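Local coordinates for SusD superfamily protein (Bacteroides fragilis NCTC 9343, PDB 3NQP) that probably binds sugars at the bacterial outer membrane and may pass them on for uptake, at residues I28-H32 with R192-W198; F115-Y121 with K176-F181; M184-D188 with N242-K246. All blocks are in the same frame, centred on the assembly; numbering follows the deposited sequence.

Contact 1: residues I28-H32 with R192-W198; sequences IDGIH and RGKKVYW. With EDO (1,2-ethanediol), chain G.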
loop_
_atom_site.group_PDB
_atom_site.type_symbol
_atom_site.label_atom_id
_atom_site.label_comp_id
_atom_site.label_asym_id
_atom_site.label_seq_id
_atom_site.Cartn_x
_atom_site.Cartn_y
_atom_site.Cartn_z
ATOM N N ILE A 28 14.906 12.901 -13.562
ATOM C CA ILE A 28 14.641 11.608 -12.923
ATOM C C ILE A 28 14.514 11.754 -11.422
ATOM O O ILE A 28 13.624 11.133 -10.806
ATOM C CB ILE A 28 15.734 10.546 -13.245
ATOM C CG1 ILE A 28 15.517 10.005 -14.641
ATOM C CG2 ILE A 28 15.720 9.350 -12.243
ATOM C CD1 ILE A 28 14.363 9.024 -14.740
ATOM N N ASP A 29 15.393 12.550 -10.817
ATOM C CA ASP A 29 15.257 12.828 -9.398
ATOM C C ASP A 29 13.948 13.506 -9.073
ATOM O O ASP A 29 13.307 13.170 -8.082
ATOM C CB ASP A 29 16.433 13.667 -8.880
ATOM C CG ASP A 29 17.713 12.863 -8.779
ATOM O OD1 ASP A 29 17.731 11.678 -9.170
ATOM O OD2 ASP A 29 18.702 13.418 -8.288
ATOM N N GLY A 30 13.566 14.475 -9.899
ATOM C CA GLY A 30 12.299 15.196 -9.726
ATOM C C GLY A 30 11.121 14.263 -9.839
ATOM O O GLY A 30 10.180 14.358 -9.065
ATOM N N ILE A 31 11.140 13.411 -10.847
ATOM C CA ILE A 31 10.086 12.381 -11.001
ATOM C C ILE A 31 9.961 11.563 -9.705
ATOM O O ILE A 31 8.847 11.286 -9.238
ATOM C CB ILE A 31 10.334 11.455 -12.218
ATOM C CG1 ILE A 31 9.961 12.162 -13.543
ATOM C CG2 ILE A 31 9.572 10.075 -12.032
ATOM C CD1 ILE A 31 10.596 11.512 -14.811
ATOM N N HIS A 32 11.089 11.183 -9.108
ATOM C CA HIS A 32 11.009 10.401 -7.871
ATOM C C HIS A 32 10.491 11.196 -6.647
ATOM O O HIS A 32 9.844 10.643 -5.782
ATOM C CB HIS A 32 12.331 9.667 -7.575
ATOM C CG HIS A 32 12.539 8.476 -8.450
ATOM N ND1 HIS A 32 12.986 8.579 -9.755
ATOM C CD2 HIS A 32 12.290 7.163 -8.238
ATOM C CE1 HIS A 32 13.015 7.379 -10.300
ATOM N NE2 HIS A 32 12.618 6.498 -9.395
ATOM N N ARG A 192 23.027 6.331 -6.696
ATOM C CA ARG A 192 22.219 7.474 -6.290
ATOM C C ARG A 192 21.351 7.167 -5.064
ATOM O O ARG A 192 20.858 8.080 -4.400
ATOM C CB ARG A 192 21.281 7.902 -7.419
ATOM C CG ARG A 192 21.932 8.055 -8.797
ATOM C CD ARG A 192 22.715 9.333 -8.934
ATOM N NE ARG A 192 21.858 10.459 -9.312
ATOM C CZ ARG A 192 21.434 11.417 -8.487
ATOM N NH1 ARG A 192 21.766 11.424 -7.196
ATOM N NH2 ARG A 192 20.672 12.392 -8.959
ATOM N N GLY A 193 21.112 5.892 -4.777
ATOM C CA GLY A 193 20.211 5.557 -3.663
ATOM C C GLY A 193 19.594 4.180 -3.865
ATOM O O GLY A 193 18.695 3.979 -4.695
ATOM N N LYS A 194 20.109 3.221 -3.118
ATOM C CA LYS A 194 19.729 1.827 -3.316
ATOM C C LYS A 194 18.261 1.632 -2.876
ATOM O O LYS A 194 17.836 2.125 -1.836
ATOM C CB LYS A 194 20.685 0.949 -2.494
ATOM C CG LYS A 194 20.467 -0.541 -2.672
ATOM C CD LYS A 194 21.320 -1.355 -1.665
ATOM C CE LYS A 194 21.252 -2.863 -2.032
ATOM N NZ LYS A 194 22.018 -3.703 -1.049
ATOM N N LYS A 195 17.494 0.962 -3.716
ATOM C CA LYS A 195 16.105 0.636 -3.458
ATOM C C LYS A 195 15.153 1.821 -3.304
ATOM O O LYS A 195 14.023 1.622 -2.959
ATOM C CB LYS A 195 16.024 -0.366 -2.308
ATOM C CG LYS A 195 16.549 -1.748 -2.803
ATOM C CD LYS A 195 16.821 -2.732 -1.711
ATOM C CE LYS A 195 17.234 -4.095 -2.243
ATOM N NZ LYS A 195 17.069 -5.175 -1.193
ATOM N N VAL A 196 15.610 3.038 -3.598
ATOM C CA VAL A 196 14.710 4.196 -3.614
ATOM C C VAL A 196 14.540 4.878 -4.973
ATOM O O VAL A 196 13.899 5.925 -5.076
ATOM C CB VAL A 196 15.102 5.190 -2.517
ATOM C CG1 VAL A 196 14.929 4.457 -1.099
ATOM C CG2 VAL A 196 16.555 5.801 -2.769
ATOM N N TYR A 197 15.098 4.251 -5.998
ATOM C CA TYR A 197 14.798 4.528 -7.405
ATOM C C TYR A 197 14.145 3.285 -7.979
ATOM O O TYR A 197 14.463 2.175 -7.585
ATOM C CB TYR A 197 16.078 4.859 -8.177
ATOM C CG TYR A 197 16.586 6.228 -7.831
ATOM C CD1 TYR A 197 17.385 6.441 -6.711
ATOM C CD2 TYR A 197 16.209 7.340 -8.594
ATOM C CE1 TYR A 197 17.838 7.740 -6.374
ATOM C CE2 TYR A 197 16.636 8.610 -8.286
ATOM C CZ TYR A 197 17.450 8.815 -7.159
ATOM O OH TYR A 197 17.889 10.074 -6.847
ATOM N N TRP A 198 13.238 3.472 -8.920
ATOM C CA TRP A 198 12.520 2.351 -9.502
ATOM C C TRP A 198 13.495 1.449 -10.238
ATOM O O TRP A 198 14.524 1.919 -10.732
ATOM C CB TRP A 198 11.428 2.879 -10.435
ATOM C CG TRP A 198 10.401 1.839 -10.840
ATOM C CD1 TRP A 198 10.454 1.041 -11.928
ATOM C CD2 TRP A 198 9.223 1.475 -10.134
ATOM N NE1 TRP A 198 9.361 0.229 -11.976
ATOM C CE2 TRP A 198 8.578 0.485 -10.889
ATOM C CE3 TRP A 198 8.620 1.923 -8.949
ATOM C CZ2 TRP A 198 7.355 -0.066 -10.523
ATOM C CZ3 TRP A 198 7.416 1.351 -8.582
ATOM C CH2 TRP A 198 6.812 0.363 -9.348
HETATM C C1 EDO G . 15.618 10.333 -3.067
HETATM O O1 EDO G . 14.971 11.540 -2.614
HETATM C C2 EDO G . 14.899 9.796 -4.298
HETATM O O2 EDO G . 15.054 10.757 -5.353
#
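Tyr197 lies against His32, Ile28 and Asp29 on one side of helix 21-37, each part of its side chain finding a different neighbour. Starting at the backbone, CB lies 4.0 Å from His32 NE2. CD2 then sits above the centre of the imidazole, 3.6 Å from His32 CE1, giving an edge-to-face pair with the ring planes at 53°. Further out, CE2 lies nearer Asp29 OD1 (3.4 Å) and also packs against Ile28 CG2 at 4.1 Å. At the tip, OH donates to Asp29 OD1 (2.8 Å), reaching it from above the carboxylate plane, and accepts a weak bond from O2 of a 1,2-ethanediol, probably from the crystallisation liquor.

The imidazole is gripped through both nitrogens. With CG beside the backbone N (chi1 -75°), the ring turns back along its helix. Ile28 O lies in the imidazole plane, 2.8 Å from ND1, which donates from above the carbonyl plane. NE2 accepts from Trp198 N (3.1 Å, N-H...N angle 166°). This pairing is consistent with a neutral ring carrying its proton on ND1. Arg192 NH2 adds a salt bridge to Asp29 OD2, but the modelled separation is implausibly short and its detail doubtful.

The arrangement is a loop docked on a helix: the type II turn Gly193-Val196 separates Arg192 from Tyr197 and Trp198, and these three flanking residues fasten onto helix 21-37 in the helical N-terminal part of the SusD fold.

Contact 2: residues F115-Y121 with K176-F181; sequences FYLGEVY and KSMEYF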
loop_
_atom_site.group_PDB
_atom_site.type_symbol
_atom_site.label_atom_id
_atom_site.label_comp_id
_atom_site.label_asym_id
_atom_site.label_seq_id
_atom_site.Cartn_x
_atom_site.Cartn_y
_atom_site.Cartn_z
ATOM N N PHE A 115 18.052 2.438 -18.691
ATOM C CA PHE A 115 17.686 2.333 -17.267
ATOM C C PHE A 115 16.623 3.345 -16.895
ATOM O O PHE A 115 15.631 3.008 -16.249
ATOM C CB PHE A 115 18.887 2.479 -16.340
ATOM C CG PHE A 115 18.570 2.053 -14.937
ATOM C CD1 PHE A 115 18.592 0.717 -14.606
ATOM C CD2 PHE A 115 18.171 2.968 -13.990
ATOM C CE1 PHE A 115 18.262 0.312 -13.339
ATOM C CE2 PHE A 115 17.828 2.542 -12.710
ATOM C CZ PHE A 115 17.892 1.226 -12.405
ATOM N N TYR A 116 16.837 4.589 -17.325
ATOM C CA TYR A 116 15.904 5.671 -17.100
ATOM C C TYR A 116 14.574 5.404 -17.788
ATOM O O TYR A 116 13.519 5.610 -17.190
ATOM C CB TYR A 116 16.487 7.008 -17.561
ATOM C CG TYR A 116 17.569 7.609 -16.668
ATOM C CD1 TYR A 116 17.866 7.075 -15.418
ATOM C CD2 TYR A 116 18.278 8.734 -17.084
ATOM C CE1 TYR A 116 18.836 7.644 -14.586
ATOM C CE2 TYR A 116 19.243 9.339 -16.246
ATOM C CZ TYR A 116 19.521 8.778 -15.012
ATOM O OH TYR A 116 20.451 9.349 -14.206
ATOM N N LEU A 117 14.602 4.917 -19.018
ATOM C CA LEU A 117 13.330 4.658 -19.714
ATOM C C LEU A 117 12.592 3.473 -19.024
ATOM O O LEU A 117 11.386 3.515 -18.835
ATOM C CB LEU A 117 13.535 4.457 -21.216
ATOM C CG LEU A 117 13.881 5.760 -21.946
ATOM C CD1 LEU A 117 14.288 5.510 -23.385
ATOM C CD2 LEU A 117 12.723 6.785 -21.818
ATOM N N GLY A 118 13.323 2.462 -18.568
ATOM C CA GLY A 118 12.722 1.399 -17.791
ATOM C C GLY A 118 12.005 1.970 -16.585
ATOM O O GLY A 118 10.891 1.558 -16.242
ATOM N N GLU A 119 12.621 2.949 -15.944
ATOM C CA GLU A 119 12.044 3.495 -14.711
ATOM C C GLU A 119 10.757 4.241 -15.075
ATOM O O GLU A 119 9.731 4.066 -14.410
ATOM C CB GLU A 119 13.007 4.424 -13.979
ATOM C CG GLU A 119 14.183 3.709 -13.342
ATOM C CD GLU A 119 15.072 4.614 -12.518
ATOM O OE1 GLU A 119 15.462 5.656 -13.033
ATOM O OE2 GLU A 119 15.416 4.274 -11.346
ATOM N N VAL A 120 10.806 5.040 -16.145
ATOM C CA VAL A 120 9.738 5.977 -16.413
ATOM C C VAL A 120 8.517 5.250 -16.995
ATOM O O VAL A 120 7.407 5.570 -16.645
ATOM C CB VAL A 120 10.213 7.165 -17.278
ATOM C CG1 VAL A 120 9.049 7.971 -17.755
ATOM C CG2 VAL A 120 11.213 8.036 -16.445
ATOM N N TYR A 121 8.720 4.233 -17.830
ATOM C CA TYR A 121 7.587 3.397 -18.269
ATOM C C TYR A 121 6.993 2.592 -17.135
ATOM O O TYR A 121 5.775 2.442 -17.055
ATOM C CB TYR A 121 8.003 2.463 -19.380
ATOM C CG TYR A 121 8.071 3.093 -20.753
ATOM C CD1 TYR A 121 6.918 3.180 -21.552
ATOM C CD2 TYR A 121 9.267 3.542 -21.294
ATOM C CE1 TYR A 121 6.957 3.701 -22.830
ATOM C CE2 TYR A 121 9.300 4.102 -22.589
ATOM C CZ TYR A 121 8.140 4.150 -23.345
ATOM O OH TYR A 121 8.146 4.653 -24.614
ATOM N N LYS A 176 7.263 -2.590 -21.957
ATOM C CA LYS A 176 8.306 -1.683 -22.430
ATOM C C LYS A 176 9.338 -1.455 -21.306
ATOM O O LYS A 176 10.523 -1.440 -21.568
ATOM C CB LYS A 176 7.705 -0.377 -22.886
ATOM C CG LYS A 176 8.495 0.345 -23.957
ATOM C CD LYS A 176 8.483 -0.321 -25.310
ATOM C CE LYS A 176 9.012 0.647 -26.404
ATOM N NZ LYS A 176 9.986 0.013 -27.327
ATOM N N SER A 177 8.864 -1.290 -20.066
ATOM C CA SER A 177 9.750 -1.179 -18.884
ATOM C C SER A 177 10.708 -2.361 -18.856
ATOM O O SER A 177 11.903 -2.148 -18.756
ATOM C CB SER A 177 8.986 -1.022 -17.559
ATOM O OG SER A 177 9.877 -0.928 -16.394
HETATM N N MSE A 178 10.206 -3.581 -18.968
HETATM C CA MSE A 178 11.091 -4.770 -18.942
HETATM C C MSE A 178 12.027 -4.752 -20.173
HETATM O O MSE A 178 13.200 -5.167 -20.110
HETATM C CB MSE A 178 10.292 -6.077 -18.887
HETATM C CG MSE A 178 9.334 -6.233 -17.759
HETATM SE SE MSE A 178 10.421 -6.367 -16.105
HETATM C CE MSE A 178 11.308 -8.009 -16.542
ATOM N N GLU A 179 11.520 -4.288 -21.315
ATOM C CA GLU A 179 12.341 -4.325 -22.498
ATOM C C GLU A 179 13.542 -3.417 -22.333
ATOM O O GLU A 179 14.658 -3.777 -22.678
ATOM C CB GLU A 179 11.513 -3.923 -23.722
ATOM C CG GLU A 179 12.206 -4.035 -25.038
ATOM C CD GLU A 179 11.302 -3.524 -26.169
ATOM O OE1 GLU A 179 10.063 -3.726 -26.086
ATOM O OE2 GLU A 179 11.826 -2.887 -27.102
ATOM N N TYR A 180 13.320 -2.242 -21.767
ATOM C CA TYR A 180 14.409 -1.308 -21.536
ATOM C C TYR A 180 15.365 -1.768 -20.434
ATOM O O TYR A 180 16.559 -1.634 -20.587
ATOM C CB TYR A 180 13.877 0.109 -21.231
ATOM C CG TYR A 180 13.495 0.908 -22.433
ATOM C CD1 TYR A 180 14.455 1.368 -23.324
ATOM C CD2 TYR A 180 12.168 1.242 -22.668
ATOM C CE1 TYR A 180 14.124 2.117 -24.417
ATOM C CE2 TYR A 180 11.820 2.002 -23.769
ATOM C CZ TYR A 180 12.786 2.437 -24.643
ATOM O OH TYR A 180 12.395 3.189 -25.734
ATOM N N PHE A 181 14.853 -2.283 -19.326
ATOM C CA PHE A 181 15.723 -2.747 -18.238
ATOM C C PHE A 181 16.632 -3.925 -18.697
ATOM O O PHE A 181 17.761 -4.096 -18.205
ATOM C CB PHE A 181 14.878 -3.187 -17.044
ATOM C CG PHE A 181 14.427 -2.054 -16.113
ATOM C CD1 PHE A 181 15.329 -1.151 -15.604
ATOM C CD2 PHE A 181 13.116 -1.986 -15.662
ATOM C CE1 PHE A 181 14.922 -0.164 -14.716
ATOM C CE2 PHE A 181 12.705 -0.993 -14.820
ATOM C CZ PHE A 181 13.625 -0.063 -14.350
HETATM O O HOH W 1 10.634 5.147 -25.547
#
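Phe181 lays one face over Gly118, whose CA stands 3.8 Å from the ring centroid in a CH-pi contact, while Phe115 CD1 lies in plane at its edge. That same edge is directed at the face of Phe115, with CE1 of Phe181 3.6 Å from CE1 of Phe115 and the ring planes 70° apart. Tyr180 carries Leu117 CB over its centre, 3.6 Å from the centroid, and Leu117 CD1 packs near its CE1 and CZ. Tyr121 is covered on one face by Lys176 CG, 3.8 Å from its centroid, the two side chains running alongside in the same direction. The rings of Tyr121 and Tyr180 are nearly parallel yet slid so far apart that they hardly overlap, meeting mainly through their CE2 atoms at 3.5 Å. A water joins their hydroxyls, 2.7 Å from Tyr121 OH and 2.6 Å from Tyr180 OH.

Without a side chain at Gly118, the nearly antiparallel helices (163° between segment directions) come together until its CA is 4.1 Å from that of Ser177. Ser177 holds OG anti to its own N (chi1 179°), which directs it across the gap to donate to Gly118 O, tilted from the carbonyl plane. The same OG also bonds to Thr203 OG1 of helix 200-216, tying a third helix to this point.

The chemistry is thus mostly dispersion and CH-pi packing around Gly118, where the backbones come close. Its one direct polar link, from buried Ser177, connects the Gly118 carbonyl to Thr203 as well, and at the tyrosine ends a shared water bridges both hydroxyls.

Contact 3: residues M184-D188 with N242-K246; sequences MNDFD and NYNLK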
loop_
_atom_site.group_PDB
_atom_site.type_symbol
_atom_site.label_atom_id
_atom_site.label_comp_id
_atom_site.label_asym_id
_atom_site.label_seq_id
_atom_site.Cartn_x
_atom_site.Cartn_y
_atom_site.Cartn_z
HETATM N N MSE A 184 19.579 -5.711 -16.730
HETATM C CA MSE A 184 20.098 -4.863 -15.650
HETATM C C MSE A 184 19.230 -5.110 -14.399
HETATM O O MSE A 184 18.221 -4.452 -14.181
HETATM C CB MSE A 184 20.095 -3.355 -16.064
HETATM C CG MSE A 184 21.028 -2.963 -17.292
HETATM SE SE MSE A 184 20.932 -1.069 -18.039
HETATM C CE MSE A 184 18.951 -1.038 -18.210
ATOM N N ASN A 185 19.649 -6.060 -13.574
ATOM C CA ASN A 185 18.966 -6.372 -12.288
ATOM C C ASN A 185 19.442 -5.494 -11.114
ATOM O O ASN A 185 18.915 -5.598 -10.006
ATOM C CB ASN A 185 19.209 -7.842 -11.920
ATOM C CG ASN A 185 18.376 -8.825 -12.742
ATOM O OD1 ASN A 185 17.966 -8.574 -13.888
ATOM N ND2 ASN A 185 18.129 -9.976 -12.146
ATOM N N ASP A 186 20.445 -4.647 -11.350
ATOM C CA ASP A 186 21.092 -3.873 -10.278
ATOM C C ASP A 186 20.066 -2.891 -9.738
ATOM O O ASP A 186 19.326 -2.255 -10.469
ATOM C CB ASP A 186 22.351 -3.162 -10.819
ATOM C CG ASP A 186 23.259 -2.499 -9.719
ATOM O OD1 ASP A 186 22.840 -2.166 -8.573
ATOM O OD2 ASP A 186 24.446 -2.245 -10.062
ATOM N N PHE A 187 20.005 -2.807 -8.426
ATOM C CA PHE A 187 19.152 -1.839 -7.792
ATOM C C PHE A 187 19.681 -0.399 -7.782
ATOM O O PHE A 187 18.894 0.517 -7.541
ATOM C CB PHE A 187 18.864 -2.271 -6.362
ATOM C CG PHE A 187 17.893 -3.415 -6.246
ATOM C CD1 PHE A 187 16.510 -3.190 -6.314
ATOM C CD2 PHE A 187 18.348 -4.692 -5.977
ATOM C CE1 PHE A 187 15.594 -4.260 -6.124
ATOM C CE2 PHE A 187 17.458 -5.755 -5.830
ATOM C CZ PHE A 187 16.100 -5.547 -5.896
ATOM N N ASP A 188 20.978 -0.191 -8.028
ATOM C CA ASP A 188 21.621 1.113 -7.702
ATOM C C ASP A 188 22.787 1.375 -8.645
ATOM O O ASP A 188 23.890 1.626 -8.194
ATOM C CB ASP A 188 22.152 1.118 -6.254
ATOM C CG ASP A 188 22.467 2.534 -5.722
ATOM O OD1 ASP A 188 21.918 3.549 -6.250
ATOM O OD2 ASP A 188 23.265 2.607 -4.746
ATOM N N ASN A 242 16.107 -14.004 -8.242
ATOM C CA ASN A 242 17.098 -13.400 -9.119
ATOM C C ASN A 242 17.701 -12.087 -8.613
ATOM O O ASN A 242 18.440 -11.444 -9.329
ATOM C CB ASN A 242 16.467 -13.166 -10.497
ATOM C CG ASN A 242 16.052 -14.457 -11.175
ATOM O OD1 ASN A 242 16.789 -15.417 -11.144
ATOM N ND2 ASN A 242 14.841 -14.490 -11.773
ATOM N N TYR A 243 17.366 -11.677 -7.395
ATOM C CA TYR A 243 17.754 -10.356 -6.908
ATOM C C TYR A 243 18.424 -10.330 -5.536
ATOM O O TYR A 243 18.581 -9.262 -4.944
ATOM C CB TYR A 243 16.514 -9.414 -6.911
ATOM C CG TYR A 243 15.912 -9.176 -8.285
ATOM C CD1 TYR A 243 16.346 -8.151 -9.086
ATOM C CD2 TYR A 243 14.883 -9.981 -8.760
ATOM C CE1 TYR A 243 15.792 -7.944 -10.339
ATOM C CE2 TYR A 243 14.312 -9.784 -10.004
ATOM C CZ TYR A 243 14.764 -8.761 -10.801
ATOM O OH TYR A 243 14.164 -8.585 -12.026
ATOM N N ASN A 244 18.780 -11.491 -5.001
ATOM C CA ASN A 244 19.428 -11.564 -3.707
ATOM C C ASN A 244 18.613 -11.025 -2.563
ATOM O O ASN A 244 19.172 -10.574 -1.577
ATOM C CB ASN A 244 20.760 -10.777 -3.739
ATOM C CG ASN A 244 21.748 -11.353 -4.717
ATOM O OD1 ASN A 244 22.227 -10.656 -5.622
ATOM N ND2 ASN A 244 22.022 -12.644 -4.578
ATOM N N LEU A 245 17.293 -11.045 -2.695
ATOM C CA LEU A 245 16.411 -10.578 -1.651
ATOM C C LEU A 245 16.287 -11.610 -0.518
ATOM O O LEU A 245 16.291 -12.839 -0.766
ATOM C CB LEU A 245 15.017 -10.258 -2.239
ATOM C CG LEU A 245 14.977 -9.070 -3.191
ATOM C CD1 LEU A 245 13.817 -9.153 -4.224
ATOM C CD2 LEU A 245 14.958 -7.715 -2.377
ATOM N N LYS A 246 16.118 -11.121 0.718
ATOM C CA LYS A 246 15.915 -12.004 1.866
ATOM C C LYS A 246 15.025 -11.357 2.891
ATOM O O LYS A 246 15.164 -10.188 3.129
ATOM C CB LYS A 246 17.257 -12.290 2.574
ATOM C CG LYS A 246 18.372 -12.823 1.678
ATOM C CD LYS A 246 19.595 -13.333 2.504
ATOM C CE LYS A 246 20.872 -12.558 2.185
ATOM N NZ LYS A 246 21.169 -12.598 0.720
#
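Asn185 lays its amide over one face of the Tyr243 ring, the two planes only 16° apart although the side chains cross at about a right angle. ND2 lies toward the rim, 3.6 Å from Tyr243 CE1, so the amide is stacked rather than aimed at the ring centre. Its N-H points past the ring to Asn242 O, at 3.2 Å and with an N-H...O angle of 148°. The acceptor is close to the amide plane, whereas the donor stands above the plane of the Asn242 carbonyl. Lys200 NZ holds the other end of the amide by donating to OD1, so bonds at both ends fix its flip and keep it flat on the ring.

Phe187 approaches Tyr243 differently. Their side chains also cross at about a right angle, but the rings are inclined by 58° with centroids 5.9 Å apart, neither stacked nor edge-to-face. Instead, CE2 of Phe187 packs against Tyr243 CB at 3.9 Å, and the ring edge faces Tyr243 O. CZ extends to Leu245 CD2 at 4.3 Å, completing a small apolar cluster. Lys195 makes a cation-pi contact with Phe187, and the Tyr243 hydroxyl is hydrogen-bonded to Glu204 of helix 200-216.

An Asx turn around Phe187, with Asp186 OD1 accepting from Asp188 N at 2.8 Å, shapes the loop that presents its ring.

Asn242 is the first residue after helix 228-241 to leave helical backbone angles, and the Asn185 amide captures its carbonyl just there. The arrangement is an amide-aromatic stack joining two interhelical loops: those following helices 163-181 and 228-241 meet beside the first turn of helix 200-216.

All three contacts lie on the same side of the chain's centre. Contact 2 uses helix 163-181 itself, packed on helix 110-135, and is the buried helix-helix core, dominated by rings, with a single direct hydrogen bond. Contacts 1 and 3 use the loop that follows helix 163-181: one part docks on helix 21-37, another on the loop after helix 228-241. Contact 1 is only partly buried and the most polar, mixing histidine, tyrosine and carboxylate. Contact 3 is largely buried and relies on amide stacking and apolar packing, with one amide-to-carbonyl hydrogen bond. Glu119 of contact 2 packs against Tyr197 and Trp198, while Asp188 OD1 probably bonds to Gly193 N, coupling contact 3 to contact 1.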